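Local coordinates for protein methylmalonyl-CoA carboxyltransferase 5S subunit (Propionibacterium freudenreichii subsp. shermanii, PDB 1RQB) that transfers a carboxyl group from the biotin of the 1.3S subunit to pyruvate, giving oxaloacetate, as a cobalt-dependent homodimeric component of transcarboxylase, at residues T71-S74 against C75-L79; N444-D447 against E448-L451; P83-R86 against L87-R91; R467-G470 against P471-V474. All blocks are in the same frame, centred on the assembly; numbering follows the deposited sequence.

Interaction 1: residues T71-S74 against C75-L79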
# COMPACT_ATOMS: atom_id res chain seq x y z
N THR A 71 2.28 -24.31 0.12
CA THR A 71 2.10 -24.72 -1.29
C THR A 71 2.10 -26.24 -1.46
O THR A 71 1.46 -26.75 -2.38
CB THR A 71 3.17 -24.12 -2.23
OG1 THR A 71 4.46 -24.63 -1.88
CG2 THR A 71 3.16 -22.60 -2.15
N TYR A 72 2.80 -26.98 -0.61
CA TYR A 72 2.82 -28.44 -0.75
C TYR A 72 1.39 -28.95 -0.54
O TYR A 72 0.83 -29.67 -1.36
CB TYR A 72 3.77 -29.05 0.28
CG TYR A 72 4.25 -30.46 -0.02
CD1 TYR A 72 5.57 -30.69 -0.40
CD2 TYR A 72 3.40 -31.56 0.15
CE1 TYR A 72 6.05 -31.99 -0.60
CE2 TYR A 72 3.87 -32.87 -0.05
CZ TYR A 72 5.19 -33.07 -0.42
OH TYR A 72 5.68 -34.34 -0.58
N ASP A 73 0.79 -28.54 0.57
CA ASP A 73 -0.59 -28.92 0.90
C ASP A 73 -1.54 -28.50 -0.21
O ASP A 73 -2.39 -29.29 -0.64
CB ASP A 73 -1.02 -28.25 2.21
CG ASP A 73 -2.51 -28.45 2.50
OD1 ASP A 73 -2.87 -29.53 3.00
OD2 ASP A 73 -3.32 -27.55 2.19
N SER A 74 -1.43 -27.27 -0.69
CA SER A 74 -2.36 -26.78 -1.73
C SER A 74 -2.26 -27.61 -3.01
O SER A 74 -3.27 -27.91 -3.65
CB SER A 74 -2.08 -25.32 -2.07
OG SER A 74 -3.02 -24.87 -3.03
N CYS A 75 -1.04 -27.96 -3.39
CA CYS A 75 -0.84 -28.75 -4.62
C CYS A 75 -1.62 -30.06 -4.56
O CYS A 75 -2.37 -30.39 -5.49
CB CYS A 75 0.64 -29.07 -4.81
SG CYS A 75 1.61 -27.73 -5.56
N ILE A 76 -1.47 -30.82 -3.49
CA ILE A 76 -2.11 -32.14 -3.44
C ILE A 76 -3.56 -32.08 -2.94
O ILE A 76 -4.35 -32.97 -3.24
CB ILE A 76 -1.35 -33.11 -2.52
CG1 ILE A 76 -1.44 -32.62 -1.08
CG2 ILE A 76 0.11 -33.23 -2.96
CD1 ILE A 76 -0.75 -33.53 -0.10
N ARG A 77 -3.94 -31.03 -2.22
CA ARG A 77 -5.30 -31.02 -1.67
C ARG A 77 -6.29 -30.33 -2.61
O ARG A 77 -7.44 -30.75 -2.71
CB ARG A 77 -5.29 -30.31 -0.30
CG ARG A 77 -6.61 -30.40 0.47
CD ARG A 77 -6.57 -29.56 1.76
NE ARG A 77 -5.51 -29.92 2.69
CZ ARG A 77 -5.61 -30.87 3.63
NH1 ARG A 77 -6.73 -31.56 3.75
NH2 ARG A 77 -4.59 -31.11 4.44
N PHE A 78 -5.86 -29.30 -3.34
CA PHE A 78 -6.80 -28.55 -4.18
C PHE A 78 -6.44 -28.55 -5.67
O PHE A 78 -7.33 -28.41 -6.51
CB PHE A 78 -6.84 -27.07 -3.75
CG PHE A 78 -7.14 -26.86 -2.30
CD1 PHE A 78 -6.28 -26.10 -1.51
CD2 PHE A 78 -8.29 -27.38 -1.72
CE1 PHE A 78 -6.56 -25.86 -0.17
CE2 PHE A 78 -8.58 -27.16 -0.38
CZ PHE A 78 -7.71 -26.39 0.40
N LEU A 79 -5.17 -28.69 -6.02
CA LEU A 79 -4.81 -28.56 -7.44
C LEU A 79 -4.45 -29.89 -8.11
O LEU A 79 -4.06 -29.89 -9.27
CB LEU A 79 -3.62 -27.58 -7.56
CG LEU A 79 -3.76 -26.23 -6.85
CD1 LEU A 79 -2.49 -25.42 -7.06
CD2 LEU A 79 -4.97 -25.46 -7.38

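Interaction 2: residues N444-D447 against E448-L451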
# COMPACT_ATOMS: atom_id res chain seq x y z
N ASN A 444 3.92 -44.21 -6.51
CA ASN A 444 4.90 -44.42 -7.58
C ASN A 444 6.23 -44.98 -7.07
O ASN A 444 7.21 -45.00 -7.81
CB ASN A 444 5.13 -43.13 -8.39
CG ASN A 444 5.77 -42.01 -7.58
OD1 ASN A 444 6.38 -42.25 -6.54
ND2 ASN A 444 5.64 -40.78 -8.08
N GLY A 445 6.27 -45.42 -5.82
CA GLY A 445 7.50 -46.00 -5.27
C GLY A 445 8.67 -45.11 -4.89
O GLY A 445 9.66 -45.60 -4.34
N THR A 446 8.59 -43.81 -5.16
CA THR A 446 9.71 -42.91 -4.85
C THR A 446 9.66 -42.44 -3.40
O THR A 446 8.61 -42.47 -2.76
CB THR A 446 9.67 -41.66 -5.75
OG1 THR A 446 8.48 -40.92 -5.46
CG2 THR A 446 9.70 -42.05 -7.22
N ASP A 447 10.80 -42.00 -2.89
CA ASP A 447 10.86 -41.47 -1.52
C ASP A 447 10.00 -40.20 -1.47
O ASP A 447 9.43 -39.87 -0.43
CB ASP A 447 12.30 -41.13 -1.11
CG ASP A 447 13.18 -42.37 -0.97
OD1 ASP A 447 12.64 -43.49 -0.84
OD2 ASP A 447 14.41 -42.22 -0.96
N GLU A 448 9.92 -39.50 -2.60
CA GLU A 448 9.10 -38.28 -2.66
C GLU A 448 7.64 -38.60 -2.30
O GLU A 448 7.00 -37.86 -1.57
CB GLU A 448 9.14 -37.64 -4.05
CG GLU A 448 10.45 -36.94 -4.43
CD GLU A 448 11.52 -37.87 -4.98
OE1 GLU A 448 12.49 -37.35 -5.58
OE2 GLU A 448 11.41 -39.11 -4.82
N ASP A 449 7.13 -39.72 -2.82
CA ASP A 449 5.74 -40.14 -2.56
C ASP A 449 5.60 -40.60 -1.11
O ASP A 449 4.55 -40.39 -0.49
CB ASP A 449 5.33 -41.25 -3.53
CG ASP A 449 4.46 -40.75 -4.68
OD1 ASP A 449 4.57 -39.56 -5.06
OD2 ASP A 449 3.68 -41.56 -5.22
N VAL A 450 6.63 -41.24 -0.55
CA VAL A 450 6.55 -41.66 0.85
C VAL A 450 6.49 -40.40 1.72
O VAL A 450 5.76 -40.34 2.71
CB VAL A 450 7.77 -42.52 1.27
CG1 VAL A 450 7.71 -42.87 2.76
CG2 VAL A 450 7.81 -43.82 0.43
N LEU A 451 7.24 -39.37 1.33
CA LEU A 451 7.23 -38.11 2.07
C LEU A 451 5.83 -37.49 1.99
O LEU A 451 5.30 -36.99 2.98
CB LEU A 451 8.27 -37.14 1.50
CG LEU A 451 9.71 -37.55 1.83
CD1 LEU A 451 10.70 -36.82 0.96
CD2 LEU A 451 9.98 -37.27 3.31
O HOH W 1 6.37 -37.86 -6.57

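Interaction 3: residues P83-R86 against L87-R91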
# COMPACT_ATOMS: atom_id res chain seq x y z
N PRO A 83 3.73 -31.71 -5.84
CA PRO A 83 4.65 -30.62 -5.46
C PRO A 83 6.08 -30.84 -5.96
O PRO A 83 6.79 -29.88 -6.27
CB PRO A 83 4.60 -30.63 -3.93
CG PRO A 83 3.34 -31.36 -3.58
CD PRO A 83 3.23 -32.42 -4.65
N TRP A 84 6.50 -32.09 -6.04
CA TRP A 84 7.87 -32.39 -6.50
C TRP A 84 8.00 -32.09 -8.00
O TRP A 84 9.06 -31.70 -8.47
CB TRP A 84 8.23 -33.85 -6.17
CG TRP A 84 8.22 -34.13 -4.68
CD1 TRP A 84 7.19 -34.66 -3.95
CD2 TRP A 84 9.28 -33.85 -3.74
NE1 TRP A 84 7.54 -34.73 -2.62
CE2 TRP A 84 8.81 -34.24 -2.46
CE3 TRP A 84 10.57 -33.31 -3.85
CZ2 TRP A 84 9.59 -34.11 -1.30
CZ3 TRP A 84 11.34 -33.18 -2.70
CH2 TRP A 84 10.85 -33.58 -1.44
N GLU A 85 6.92 -32.26 -8.75
CA GLU A 85 6.98 -31.96 -10.19
C GLU A 85 7.06 -30.44 -10.37
O GLU A 85 7.71 -29.95 -11.29
CB GLU A 85 5.74 -32.51 -10.90
CG GLU A 85 5.71 -32.23 -12.40
CD GLU A 85 6.76 -33.00 -13.18
OE1 GLU A 85 6.78 -32.88 -14.43
OE2 GLU A 85 7.57 -33.73 -12.55
N ARG A 86 6.39 -29.70 -9.49
CA ARG A 86 6.43 -28.24 -9.57
C ARG A 86 7.86 -27.75 -9.31
O ARG A 86 8.37 -26.89 -10.02
CB ARG A 86 5.47 -27.60 -8.55
CG ARG A 86 5.58 -26.07 -8.48
CD ARG A 86 4.65 -25.43 -7.43
NE ARG A 86 3.23 -25.52 -7.80
CZ ARG A 86 2.26 -24.83 -7.22
NH1 ARG A 86 2.53 -23.99 -6.22
NH2 ARG A 86 1.01 -24.94 -7.66
N LEU A 87 8.50 -28.33 -8.30
CA LEU A 87 9.88 -27.96 -7.96
C LEU A 87 10.80 -28.29 -9.14
O LEU A 87 11.64 -27.48 -9.53
CB LEU A 87 10.36 -28.70 -6.71
CG LEU A 87 11.85 -28.56 -6.35
CD1 LEU A 87 12.23 -27.09 -6.23
CD2 LEU A 87 12.11 -29.29 -5.04
N ARG A 88 10.66 -29.49 -9.71
CA ARG A 88 11.50 -29.85 -10.86
C ARG A 88 11.30 -28.88 -12.02
O ARG A 88 12.26 -28.48 -12.69
CB ARG A 88 11.23 -31.29 -11.31
CG ARG A 88 11.90 -32.31 -10.40
CD ARG A 88 11.73 -33.73 -10.89
NE ARG A 88 10.40 -34.27 -10.66
CZ ARG A 88 10.08 -35.00 -9.59
NH1 ARG A 88 11.00 -35.27 -8.68
NH2 ARG A 88 8.85 -35.47 -9.44
N THR A 89 10.05 -28.50 -12.26
CA THR A 89 9.74 -27.58 -13.37
C THR A 89 10.38 -26.22 -13.12
O THR A 89 10.99 -25.64 -14.02
CB THR A 89 8.22 -27.42 -13.55
OG1 THR A 89 7.65 -28.69 -13.88
CG2 THR A 89 7.91 -26.45 -14.67
N PHE A 90 10.26 -25.71 -11.90
CA PHE A 90 10.86 -24.40 -11.57
C PHE A 90 12.38 -24.45 -11.74
O PHE A 90 12.99 -23.50 -12.22
CB PHE A 90 10.53 -24.01 -10.13
CG PHE A 90 9.14 -23.42 -9.95
CD1 PHE A 90 8.46 -23.57 -8.75
CD2 PHE A 90 8.54 -22.68 -10.97
CE1 PHE A 90 7.19 -23.00 -8.56
CE2 PHE A 90 7.27 -22.11 -10.78
CZ PHE A 90 6.60 -22.27 -9.57
N ARG A 91 12.99 -25.57 -11.35
CA ARG A 91 14.45 -25.71 -11.45
C ARG A 91 14.88 -25.64 -12.92
O ARG A 91 15.91 -25.05 -13.25
CB ARG A 91 14.88 -27.06 -10.88
CG ARG A 91 16.38 -27.39 -10.98
CD ARG A 91 17.26 -26.48 -10.13
NE ARG A 91 17.34 -25.09 -10.58
CZ ARG A 91 17.89 -24.12 -9.85
NH1 ARG A 91 18.38 -24.40 -8.65
NH2 ARG A 91 17.97 -22.89 -10.32

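Interaction 4: residues R467-G470 against P471-V474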
# COMPACT_ATOMS: atom_id res chain seq x y z
N ARG A 467 -3.85 -38.26 -9.34
CA ARG A 467 -2.69 -37.54 -9.90
C ARG A 467 -2.55 -37.71 -11.42
O ARG A 467 -2.15 -36.77 -12.10
CB ARG A 467 -1.39 -38.00 -9.22
CG ARG A 467 -0.12 -37.50 -9.93
CD ARG A 467 1.14 -37.79 -9.11
NE ARG A 467 1.23 -39.19 -8.70
CZ ARG A 467 2.04 -39.62 -7.74
NH1 ARG A 467 2.83 -38.76 -7.10
NH2 ARG A 467 2.05 -40.91 -7.40
N ALA A 468 -2.87 -38.89 -11.93
CA ALA A 468 -2.73 -39.19 -13.37
C ALA A 468 -3.58 -38.27 -14.25
O ALA A 468 -3.32 -38.15 -15.44
CB ALA A 468 -3.10 -40.66 -13.63
N GLU A 469 -4.60 -37.62 -13.69
CA GLU A 469 -5.47 -36.73 -14.47
C GLU A 469 -4.73 -35.44 -14.83
O GLU A 469 -5.14 -34.70 -15.72
CB GLU A 469 -6.71 -36.33 -13.68
CG GLU A 469 -7.59 -37.46 -13.20
CD GLU A 469 -8.63 -36.97 -12.20
OE1 GLU A 469 -9.40 -37.81 -11.68
OE2 GLU A 469 -8.67 -35.75 -11.92
N GLY A 470 -3.64 -35.17 -14.11
CA GLY A 470 -2.87 -33.97 -14.36
C GLY A 470 -3.34 -32.84 -13.46
O GLY A 470 -4.46 -32.88 -12.96
N PRO A 471 -2.52 -31.80 -13.27
CA PRO A 471 -2.93 -30.69 -12.42
C PRO A 471 -4.12 -29.90 -12.97
O PRO A 471 -4.30 -29.77 -14.18
CB PRO A 471 -1.67 -29.84 -12.30
CG PRO A 471 -0.98 -30.08 -13.59
CD PRO A 471 -1.18 -31.56 -13.84
N HIS A 472 -4.95 -29.40 -12.06
CA HIS A 472 -6.13 -28.62 -12.44
C HIS A 472 -6.02 -27.23 -11.82
O HIS A 472 -5.08 -26.93 -11.08
CB HIS A 472 -7.40 -29.31 -11.97
CG HIS A 472 -7.50 -30.75 -12.39
ND1 HIS A 472 -7.22 -31.17 -13.67
CD2 HIS A 472 -7.88 -31.85 -11.70
CE1 HIS A 472 -7.43 -32.48 -13.75
NE2 HIS A 472 -7.83 -32.91 -12.57
N SER A 473 -6.99 -26.38 -12.14
CA SER A 473 -7.02 -25.02 -11.59
C SER A 473 -8.39 -24.80 -10.95
O SER A 473 -9.40 -25.34 -11.41
CB SER A 473 -6.80 -23.99 -12.71
OG SER A 473 -6.93 -22.68 -12.20
N VAL A 474 -8.43 -24.03 -9.87
CA VAL A 474 -9.72 -23.75 -9.22
C VAL A 474 -10.09 -22.29 -9.47
O VAL A 474 -11.03 -21.76 -8.87
CB VAL A 474 -9.65 -24.02 -7.70
CG1 VAL A 474 -9.47 -25.51 -7.46
CG2 VAL A 474 -8.49 -23.24 -7.07
O HOH W 2 -4.66 -31.80 -16.17

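Interaction 1: residues T71-S74 against C75-L79
D73 and R77, one helical turn apart, illustrate an i to i+4 salt bridge in which one oxygen takes most of the load. R77 NE lies 2.7 Å from D73 OD1, and R77 NH2 reaches that same OD1 at 2.7 Å. NE approaches on the syn side of the oxygen while NH2 comes nearly head-on to the C-O bond; a weak third bond runs from NE to OD2. OD1 sits close to the guanidinium plane, yet the carboxylate itself is turned 35° against it. The side chain of R77 leaves the helix extended and bends at chi3 (-59°), which brings NE and NH2 edge-on to the carboxylate of D73.

One residue on, the carbonyl of S74 is shared. S74 O receives F78 N at 3.0 Å and L79 N at 3.1 Å, so bonds to the fourth and fifth residues on spread from one acceptor as the chain leaves the helix. The hydroxyl of S74, bonded to T42 O, also meets the edge of the F78 ring, with S74 OG 3.8 Å from F78 CD1. R77 CG lies over one face of that ring, and R43 makes a cation-pi contact with it. Helix 71-77 follows strand 63-68 of the TIM barrel: T71 packs on the substrate-binding residues R33 and H36 of helix 31-39, I76 packs on P83 and C75 on R86 of helix 83-93, and Y72 bonds T452 of helix 447-455.

Interaction 2: residues N444-D447 against E448-L451
N444 and T446 both place their polar branch between the backbone N and the carbonyl carbon (chi1 65° and 63°), which turns N444 OD1 and T446 OG1 inward toward the first turn of the helix and D449. N444 OD1 is then gripped twice from the same face of its amide: by T446 N at 3.0 Å and by T446 OG1, which donates at 2.7 Å. T446 OG1 in turn accepts D449 N at 3.2 Å, completing a short relay from loop amide to helix. D449 folds back over N444, its carboxylate nearly parallel to the amide (planes 14° apart) and close, with D449 CG 3.1 Å from N444 OD1. N444 N donates to D449 OD2 at 3.0 Å, coming from above the carboxylate plane. D449 OD1 is met by a water at 2.9 Å and forms a salt bridge with R467, a pairing that probably favours its charged form. E448 bends at chi2, laying OE2 3.2 Å from T446 CB, while its other oxygen bonds N129. The bond from T446 N to N444 OD1 is an Asx turn, and that from D449 N to T446 OG1 the N-cap bond; the two follow directly and open helix 447-455 in the conserved carboxylase domain.

Interaction 3: residues P83-R86 against L87-R91
The carbonyl oxygen of E85 is held twice by T89, which shows how a threonine can turn its hydroxyl back onto its own helix. T89 N bonds E85 O at 2.9 Å as part of the ordinary helical ladder, and T89 OG1 donates to it at 2.9 Å from the opposite face of the carbonyl. The hydroxyl gets there because OG1 stands beside the backbone N (chi1 -62°).

One residue earlier, R88 curls back over the preceding turn. Its guanidinium rests one face on W84 O, which lies 3.6 Å above the centre of the plane, and its edge faces E85. The bridge from R88 NE to E85 OE2 is straight but weak at 3.4 Å, and the carboxylate stands 58° from the guanidinium plane; R88 NH1 takes a firmer partner in N129. R86 and F90 run side by side in the same direction, with the aliphatic R86 CG 3.5 Å from F90 CE1. Nearby, W84 CE3 and L87 CD2 just touch at 4.5 Å.

Second-shell residues fix these groups. E81 forms a salt bridge with R86, whose side chain also approaches that of the substrate-binding residue H36. W84 NE1 donates its N-H to the hydroxyl of Y72, and the indole meets W67 edge-to-face, while L87 packs on W67 and F90 on C66. Helix 83-93 thus lies against strand 63-68 within the beta-alpha-beta crossover that leads to the adjacent parallel strand 99-103, the repeating topology of a TIM barrel.

Interaction 4: residues R467-G470 against P471-V474
H472 NE2 donates to E469 OE2 at 3.0 Å, a nearly linear bond (175°) between residues three apart in the chain. The carboxylate oxygen lies in the plane of the imidazole and offers its anti lone pair, the one directed away from OE1; the two flat groups are turned 33° against each other. OE1 is engaged by H466 ND1, so E469 links two histidines, one through each oxygen. With CG beside the backbone N (chi1 -53°), the H472 side chain folds back toward E469 and passes over G470.

G470 O sits above one face of the H472 ring, offset toward its rim, 3.1 Å from H472 CE1; the carbonyl itself is bonded by N80 ND2. This stretch is the surface connection between helices 460-466 and 478-484 of the conserved carboxylase domain. G470 N returns to R467 O at 3.0 Å, closing a final turn after helix 460-466, and the positive phi of G470 then swings the chain into the extended path of P471 and H472. A water spans the bend, donating to E469 O at 3.0 Å and to P471 O at 2.9 Å. R467, at the start of the bend, forms a salt bridge with D82 and bonds the carbonyl of G442; beyond H472, V474 packs on R43 and F303, and S473 OG bonds the backbone N of A475.

In the fold
Followed from the N terminus, interactions 1 and 3 come first, on the consecutive helices 71-77 and 83-93 of the barrel; interactions 2 and 4 follow much later, in the conserved carboxylase domain. Each is a local contact that closes a single turn or bend, and the four run in series, with none nested in or crossing another. In space, however, they cluster on one side of the chain's centre. Residues 71-79 touch all three others, and the backbone of L79 bonds H472 of interaction 4. L451 of interaction 2 packs on the indole of interaction 3, so helix 447-455 of the conserved carboxylase region lies against barrel helix 83-93.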